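PDB 3TNL: shikimate dehydrogenase from Listeria monocytogenes, which catalyses the reversible, NADPH-linked reduction of 3-dehydroshikimate to shikimate, the fourth step of chorismate biosynthesis. Local coordinates for residues I40-I43 against H49-S52; H56-A61 against V307-E312. One frame throughout, in Å; residues are numbered along the deposited sequence.

Contact 1 (I40-I43 against H49-S52); sequences IGLI and HSLS
No flat group carries the contact between Leu42 and the two serines Ser50 and Ser52: the side chains that meet have no ring, amide or carboxylate, and the His49 ring takes no part across it, meeting His36 of the second subunit edge-to-face instead. Across the contact itself the evidence is one methyl group. Leu42 CD2 lies 3.7 Å from Ser50 OG, whereas Leu42 CD1 is 5.6 Å from that same oxygen, so a single branch does the touching. The same methyl, Leu42 CD2, is 4.3 Å from Ser52 CB, at the limit of contact. Leu42 reaches the loop because its CG stands opposite the backbone nitrogen (chi1 165°), extending the chain away from strand 38-44.

Ser50 OG has a polar partner of its own. Ser52 N donates to Ser50 OG over 3.0 Å, with an N-H...O angle of 158°, a capping bond at the start of helix 52-63. The leucine methyl therefore packs against an oxygen already engaged by an amide hydrogen. The Leu42 side chain also touches Ile47 of the loop, Asn95 of neighbouring strand 93-96 and Tyr69 of strand 67-73, which touches Ser52 as well.

Ser50, Leu51 and Ser52 bind shikimate, and the side chain of Leu42 comes within about 5 Å of that of Ser97, a further residue inferred to bind it. With 74 Å² buried, this is a small van der Waals contact of a methyl with a serine hydroxyl and CB atoms: Leu42 packs behind shikimate-binding residues without a hydrogen bond across the two segments, while Ser50 OG is oriented at least in part by Ser52 N.

Contact 2 (H56-A61 against V307-E312); sequences HNEAFA and VDYIKE
Ile310, Glu58 and Tyr309 bury the most surface where helix 52-63 passes helix 307-313. The axes of the two short segments approach to 10.0 Å, with N-to-C directions 128° apart, so the helices run in broadly opposed senses.

Ile310 reaches across by one methyl. Its CG1 lies beside the backbone nitrogen (chi1 -64°), which carries CD1 to the other helix. There Ile310 CD1 stands 3.6 Å from Ala59 N. The same CD1 meets Glu58 CB at 3.8 Å and Ala59 CB at 4.0 Å, so it sits against the backbone between consecutive residues. Met55, about one turn before Glu58 and Ala59 on helix 52-63, also touches Ile310.

Glu58 and Tyr309 meet through water. The two side chains cross at about a right angle, with carboxylate and ring planes 41° apart, and Glu58 OE2 is 3.9 Å from Tyr309 OH, too far for a direct bond. Water 1 bridges them from the edge of the Tyr309 ring, in its plane. It accepts from Tyr309 OH at 2.6 Å, and donates to Glu58 OE2, also at 2.6 Å, and to Glu58 O at 2.8 Å. The remaining carboxylate oxygen, Glu58 OE1, accepts from the backbone amides of Thr30 and Glu31 of the second subunit.

Both carboxylate oxygens of a buried glutamate thus accept hydrogens, which is consistent with an ionised carboxylate. Glu58 links its helix to helix 307-313 through water and to the second subunit directly.

Contact 1 and contact 2 follow each other along the chain, and helix 52-63 ties them together: the 49-52 side of contact 1 leads into it, and contact 2 lies further along it. Their centres are 14 Å apart, yet their segments touch where Ile40 CG1 packs on Phe60 CZ at 4.0 Å, strand against helix, through two residues that take no part across either contact. Contact 1 is the nearer to the chemistry, with the side chain of Ser52 about 8 Å from bound NAD. In contact 2 the side chain of Ile310 is about 12 Å from NAD and about 9 Å from that of the shikimate-binding Leu51. The helix therefore joins a substrate-binding loop at one end to C-terminal and intersubunit packing beyond.

Contact 1 (I40-I43 against H49-S52)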
ATOM      1  N   ILE B  40      -3.842   3.100   3.506  1.00 15.19           N
ATOM      2  CA  ILE B  40      -4.376   2.590   4.767  1.00 15.10           C
ATOM      3  C   ILE B  40      -4.438   1.069   4.562  1.00 15.64           C
ATOM      4  O   ILE B  40      -4.954   0.582   3.548  1.00 16.51           O
ATOM      5  CB  ILE B  40      -5.774   3.106   5.086  1.00 15.66           C
ATOM      6  CG1 ILE B  40      -5.799   4.623   5.167  1.00 15.81           C
ATOM      7  CG2 ILE B  40      -6.235   2.482   6.426  1.00 17.09           C
ATOM      8  CD1 ILE B  40      -4.901   5.231   6.253  1.00 17.95           C
ATOM      9  N   GLY B  41      -3.866   0.313   5.495  1.00 15.82           N
ATOM     10  CA  GLY B  41      -3.842  -1.143   5.387  1.00 16.49           C
ATOM     11  C   GLY B  41      -4.902  -1.872   6.190  1.00 15.42           C
ATOM     12  O   GLY B  41      -5.669  -1.284   6.965  1.00 15.20           O
ATOM     13  N   LEU B  42      -4.874  -3.185   6.031  1.00 15.28           N
ATOM     14  CA  LEU B  42      -5.712  -4.138   6.770  1.00 14.07           C
ATOM     15  C   LEU B  42      -4.847  -5.392   6.853  1.00 15.34           C
ATOM     16  O   LEU B  42      -4.506  -5.973   5.813  1.00 15.95           O
ATOM     17  CB  LEU B  42      -7.048  -4.378   6.073  1.00 14.04           C
ATOM     18  CG  LEU B  42      -7.843  -5.608   6.569  1.00 15.87           C
ATOM     19  CD1 LEU B  42      -8.148  -5.527   8.059  1.00 16.66           C
ATOM     20  CD2 LEU B  42      -9.136  -5.756   5.812  1.00 18.14           C
ATOM     21  N   ILE B  43      -4.498  -5.809   8.060  1.00 15.06           N
ATOM     22  CA  ILE B  43      -3.605  -6.931   8.233  1.00 15.81           C
ATOM     23  C   ILE B  43      -4.267  -8.049   9.055  1.00 16.13           C
ATOM     24  O   ILE B  43      -4.647  -7.876  10.222  1.00 16.05           O
ATOM     25  CB  ILE B  43      -2.216  -6.475   8.795  1.00 15.46           C
ATOM     26  CG1 ILE B  43      -2.357  -5.712  10.095  1.00 15.31           C
ATOM     27  CG2 ILE B  43      -1.526  -5.531   7.776  1.00 17.07           C
ATOM     28  CD1 ILE B  43      -0.992  -5.378  10.728  1.00 17.35           C
ATOM     29  N   HIS B  49     -11.355 -11.728   1.181  1.00 21.91           N
ATOM     30  CA  HIS B  49     -12.790 -11.573   0.866  1.00 23.40           C
ATOM     31  C   HIS B  49     -13.438 -10.444   1.668  1.00 22.23           C
ATOM     32  O   HIS B  49     -14.639 -10.217   1.547  1.00 23.30           O
ATOM     33  CB  HIS B  49     -13.552 -12.879   1.097  1.00 25.51           C
ATOM     34  CG  HIS B  49     -13.126 -13.986   0.188  1.00 30.91           C
ATOM     35  ND1 HIS B  49     -13.644 -14.146  -1.081  1.00 33.02           N
ATOM     36  CD2 HIS B  49     -12.206 -14.968   0.347  1.00 37.93           C
ATOM     37  CE1 HIS B  49     -13.074 -15.191  -1.658  1.00 36.14           C
ATOM     38  NE2 HIS B  49     -12.194 -15.704  -0.816  1.00 35.22           N
ATOM     39  N   SER B  50     -12.655  -9.720   2.463  1.00 21.08           N
ATOM     40  CA  SER B  50     -13.194  -8.626   3.277  1.00 19.59           C
ATOM     41  C   SER B  50     -13.875  -7.566   2.420  1.00 18.47           C
ATOM     42  O   SER B  50     -13.393  -7.259   1.339  1.00 19.44           O
ATOM     43  CB  SER B  50     -12.065  -7.934   4.048  1.00 20.47           C
ATOM     44  OG  SER B  50     -12.531  -6.812   4.805  1.00 20.28           O
ATOM     45  N   LEU B  51     -14.945  -6.980   2.950  1.00 20.70           N
ATOM     46  CA  LEU B  51     -15.597  -5.866   2.285  1.00 21.18           C
ATOM     47  C   LEU B  51     -15.103  -4.515   2.858  1.00 20.13           C
ATOM     48  O   LEU B  51     -15.525  -3.465   2.396  1.00 20.74           O
ATOM     49  CB  LEU B  51     -17.131  -5.969   2.378  1.00 23.62           C
ATOM     50  CG  LEU B  51     -17.773  -7.172   1.660  1.00 26.18           C
ATOM     51  CD1 LEU B  51     -19.304  -7.114   1.818  1.00 32.91           C
ATOM     52  CD2 LEU B  51     -17.422  -7.255   0.182  1.00 31.15           C
ATOM     53  N   SER B  52     -14.194  -4.531   3.835  1.00 20.39           N
ATOM     54  CA  SER B  52     -13.677  -3.289   4.399  1.00 20.06           C
ATOM     55  C   SER B  52     -13.001  -2.430   3.315  1.00 19.68           C
ATOM     56  O   SER B  52     -13.213  -1.230   3.286  1.00 19.27           O
ATOM     57  CB  SER B  52     -12.758  -3.520   5.601  1.00 20.30           C
ATOM     58  OG  SER B  52     -13.498  -3.972   6.728  1.00 24.32           O
TER

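Contact 2 (H56-A61 against V307-E312)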
ATOM      1  N   HIS B  56     -14.065   1.532   2.606  1.00 18.11           N
ATOM      2  CA  HIS B  56     -13.212   2.713   2.736  1.00 16.73           C
ATOM      3  C   HIS B  56     -12.845   3.346   1.406  1.00 17.85           C
ATOM      4  O   HIS B  56     -12.811   4.569   1.299  1.00 17.64           O
ATOM      5  CB  HIS B  56     -11.977   2.407   3.592  1.00 16.29           C
ATOM      6  CG  HIS B  56     -12.329   2.158   5.018  1.00 16.21           C
ATOM      7  ND1 HIS B  56     -12.759   3.174   5.856  1.00 19.33           N
ATOM      8  CD2 HIS B  56     -12.407   1.013   5.731  1.00 17.94           C
ATOM      9  CE1 HIS B  56     -13.057   2.656   7.031  1.00 19.78           C
ATOM     10  NE2 HIS B  56     -12.833   1.352   6.991  1.00 18.36           N
ATOM     11  N   ASN B  57     -12.589   2.540   0.383  1.00 18.25           N
ATOM     12  CA  ASN B  57     -12.265   3.120  -0.924  1.00 18.71           C
ATOM     13  C   ASN B  57     -13.438   3.910  -1.514  1.00 19.63           C
ATOM     14  O   ASN B  57     -13.262   4.972  -2.090  1.00 21.16           O
ATOM     15  CB  ASN B  57     -11.750   2.036  -1.878  1.00 18.03           C
ATOM     16  CG  ASN B  57     -10.366   1.606  -1.528  1.00 17.44           C
ATOM     17  OD1 ASN B  57      -9.556   2.448  -1.190  1.00 18.64           O
ATOM     18  ND2 ASN B  57     -10.089   0.304  -1.585  1.00 17.26           N
ATOM     19  N   GLU B  58     -14.639   3.397  -1.337  1.00 18.38           N
ATOM     20  CA  GLU B  58     -15.841   4.125  -1.801  1.00 18.84           C
ATOM     21  C   GLU B  58     -15.972   5.426  -1.012  1.00 20.81           C
ATOM     22  O   GLU B  58     -16.310   6.466  -1.589  1.00 21.40           O
ATOM     23  CB  GLU B  58     -17.095   3.264  -1.683  1.00 20.92           C
ATOM     24  CG  GLU B  58     -17.136   2.122  -2.694  1.00 20.99           C
ATOM     25  CD  GLU B  58     -17.458   2.545  -4.111  1.00 27.95           C
ATOM     26  OE1 GLU B  58     -17.179   1.748  -5.022  1.00 28.23           O
ATOM     27  OE2 GLU B  58     -18.017   3.644  -4.311  1.00 31.49           O
ATOM     28  N   ALA B  59     -15.684   5.399   0.299  1.00 19.09           N
ATOM     29  CA  ALA B  59     -15.751   6.599   1.122  1.00 19.75           C
ATOM     30  C   ALA B  59     -14.684   7.610   0.693  1.00 21.61           C
ATOM     31  O   ALA B  59     -14.968   8.808   0.527  1.00 21.32           O
ATOM     32  CB  ALA B  59     -15.598   6.239   2.657  1.00 20.20           C
ATOM     33  N   PHE B  60     -13.450   7.142   0.492  1.00 19.10           N
ATOM     34  CA  PHE B  60     -12.396   8.054   0.076  1.00 20.24           C
ATOM     35  C   PHE B  60     -12.760   8.727  -1.250  1.00 21.22           C
ATOM     36  O   PHE B  60     -12.606   9.948  -1.395  1.00 22.77           O
ATOM     37  CB  PHE B  60     -11.058   7.354  -0.122  1.00 20.55           C
ATOM     38  CG  PHE B  60     -10.477   6.729   1.097  1.00 20.59           C
ATOM     39  CD1 PHE B  60     -10.482   7.368   2.311  1.00 18.74           C
ATOM     40  CD2 PHE B  60      -9.835   5.504   0.993  1.00 16.54           C
ATOM     41  CE1 PHE B  60      -9.879   6.802   3.413  1.00 17.50           C
ATOM     42  CE2 PHE B  60      -9.194   4.926   2.103  1.00 16.13           C
ATOM     43  CZ  PHE B  60      -9.270   5.553   3.332  1.00 17.58           C
ATOM     44  N   ALA B  61     -13.206   7.931  -2.215  1.00 22.40           N
ATOM     45  CA  ALA B  61     -13.567   8.442  -3.543  1.00 24.20           C
ATOM     46  C   ALA B  61     -14.720   9.437  -3.488  1.00 27.01           C
ATOM     47  O   ALA B  61     -14.657  10.485  -4.139  1.00 28.43           O
ATOM     48  CB  ALA B  61     -13.869   7.296  -4.504  1.00 24.66           C
ATOM     49  N   VAL B 307     -21.945   7.482   6.067  1.00 25.24           N
ATOM     50  CA  VAL B 307     -22.435   6.134   6.348  1.00 26.07           C
ATOM     51  C   VAL B 307     -23.647   5.696   5.523  1.00 27.24           C
ATOM     52  O   VAL B 307     -23.711   4.556   5.050  1.00 27.35           O
ATOM     53  CB  VAL B 307     -22.693   5.929   7.892  1.00 24.80           C
ATOM     54  CG1 VAL B 307     -23.461   4.621   8.135  1.00 26.46           C
ATOM     55  CG2 VAL B 307     -21.372   5.957   8.686  1.00 27.55           C
ATOM     56  N   ASP B 308     -24.608   6.596   5.360  0.50 28.98           N
ATOM     57  CA  ASP B 308     -25.798   6.294   4.579  0.50 30.04           C
ATOM     58  C   ASP B 308     -25.414   5.999   3.127  0.50 29.53           C
ATOM     59  O   ASP B 308     -25.949   5.076   2.505  0.50 29.26           O
ATOM     60  CB  ASP B 308     -26.777   7.461   4.642  0.50 30.92           C
ATOM     61  CG  ASP B 308     -27.265   7.745   6.061  0.50 33.81           C
ATOM     62  OD1 ASP B 308     -27.109   6.872   6.939  0.50 38.55           O
ATOM     63  OD2 ASP B 308     -27.816   8.842   6.294  0.50 36.07           O
ATOM     64  N   TYR B 309     -24.471   6.779   2.601  1.00 29.51           N
ATOM     65  CA  TYR B 309     -23.988   6.592   1.235  1.00 28.72           C
ATOM     66  C   TYR B 309     -23.347   5.210   1.118  1.00 26.58           C
ATOM     67  O   TYR B 309     -23.648   4.471   0.191  1.00 25.08           O
ATOM     68  CB  TYR B 309     -23.020   7.711   0.829  1.00 28.17           C
ATOM     69  CG  TYR B 309     -22.303   7.464  -0.483  1.00 27.88           C
ATOM     70  CD1 TYR B 309     -21.022   6.882  -0.504  1.00 26.91           C
ATOM     71  CD2 TYR B 309     -22.899   7.790  -1.697  1.00 28.98           C
ATOM     72  CE1 TYR B 309     -20.357   6.644  -1.699  1.00 28.95           C
ATOM     73  CE2 TYR B 309     -22.241   7.554  -2.906  1.00 28.87           C
ATOM     74  CZ  TYR B 309     -20.976   6.974  -2.896  1.00 29.59           C
ATOM     75  OH  TYR B 309     -20.325   6.745  -4.079  1.00 30.96           O
ATOM     76  N   ILE B 310     -22.480   4.853   2.076  1.00 24.39           N
ATOM     77  CA  ILE B 310     -21.832   3.549   2.059  1.00 25.30           C
ATOM     78  C   ILE B 310     -22.850   2.398   2.181  1.00 25.51           C
ATOM     79  O   ILE B 310     -22.754   1.390   1.474  1.00 27.11           O
ATOM     80  CB  ILE B 310     -20.732   3.458   3.175  1.00 24.31           C
ATOM     81  CG1 ILE B 310     -19.618   4.477   2.893  1.00 26.18           C
ATOM     82  CG2 ILE B 310     -20.153   2.038   3.296  1.00 27.55           C
ATOM     83  CD1 ILE B 310     -18.939   4.342   1.489  1.00 22.11           C
ATOM     84  N   LYS B 311     -23.819   2.540   3.071  1.00 26.31           N
ATOM     85  CA  LYS B 311     -24.820   1.497   3.232  1.00 27.77           C
ATOM     86  C   LYS B 311     -25.536   1.241   1.912  1.00 28.92           C
ATOM     87  O   LYS B 311     -25.792   0.100   1.550  1.00 28.08           O
ATOM     88  CB  LYS B 311     -25.851   1.873   4.303  1.00 28.78           C
ATOM     89  CG  LYS B 311     -26.874   0.777   4.568  1.00 31.23           C
ATOM     90  CD  LYS B 311     -27.738   1.059   5.799  1.00 37.17           C
ATOM     91  CE  LYS B 311     -28.615   2.279   5.625  1.00 43.46           C
ATOM     92  NZ  LYS B 311     -29.510   2.477   6.807  1.00 48.65           N
ATOM     93  N   GLU B 312     -25.850   2.312   1.190  1.00 30.25           N
ATOM     94  CA  GLU B 312     -26.531   2.182  -0.098  1.00 32.87           C
ATOM     95  C   GLU B 312     -25.671   1.498  -1.181  1.00 33.76           C
ATOM     96  O   GLU B 312     -26.195   0.742  -1.997  1.00 34.69           O
ATOM     97  CB  GLU B 312     -27.031   3.546  -0.589  1.00 34.24           C
ATOM     98  CG  GLU B 312     -27.791   3.509  -1.932  1.00 40.70           C
ATOM     99  CD  GLU B 312     -29.086   2.663  -1.916  1.00 50.27           C
ATOM    100  OE1 GLU B 312     -29.626   2.360  -0.823  1.00 55.66           O
ATOM    101  OE2 GLU B 312     -29.579   2.324  -3.020  1.00 55.44           O
TER
HETATM  102  O   HOH W   1     -17.825   6.242  -3.949  1.00 27.32           O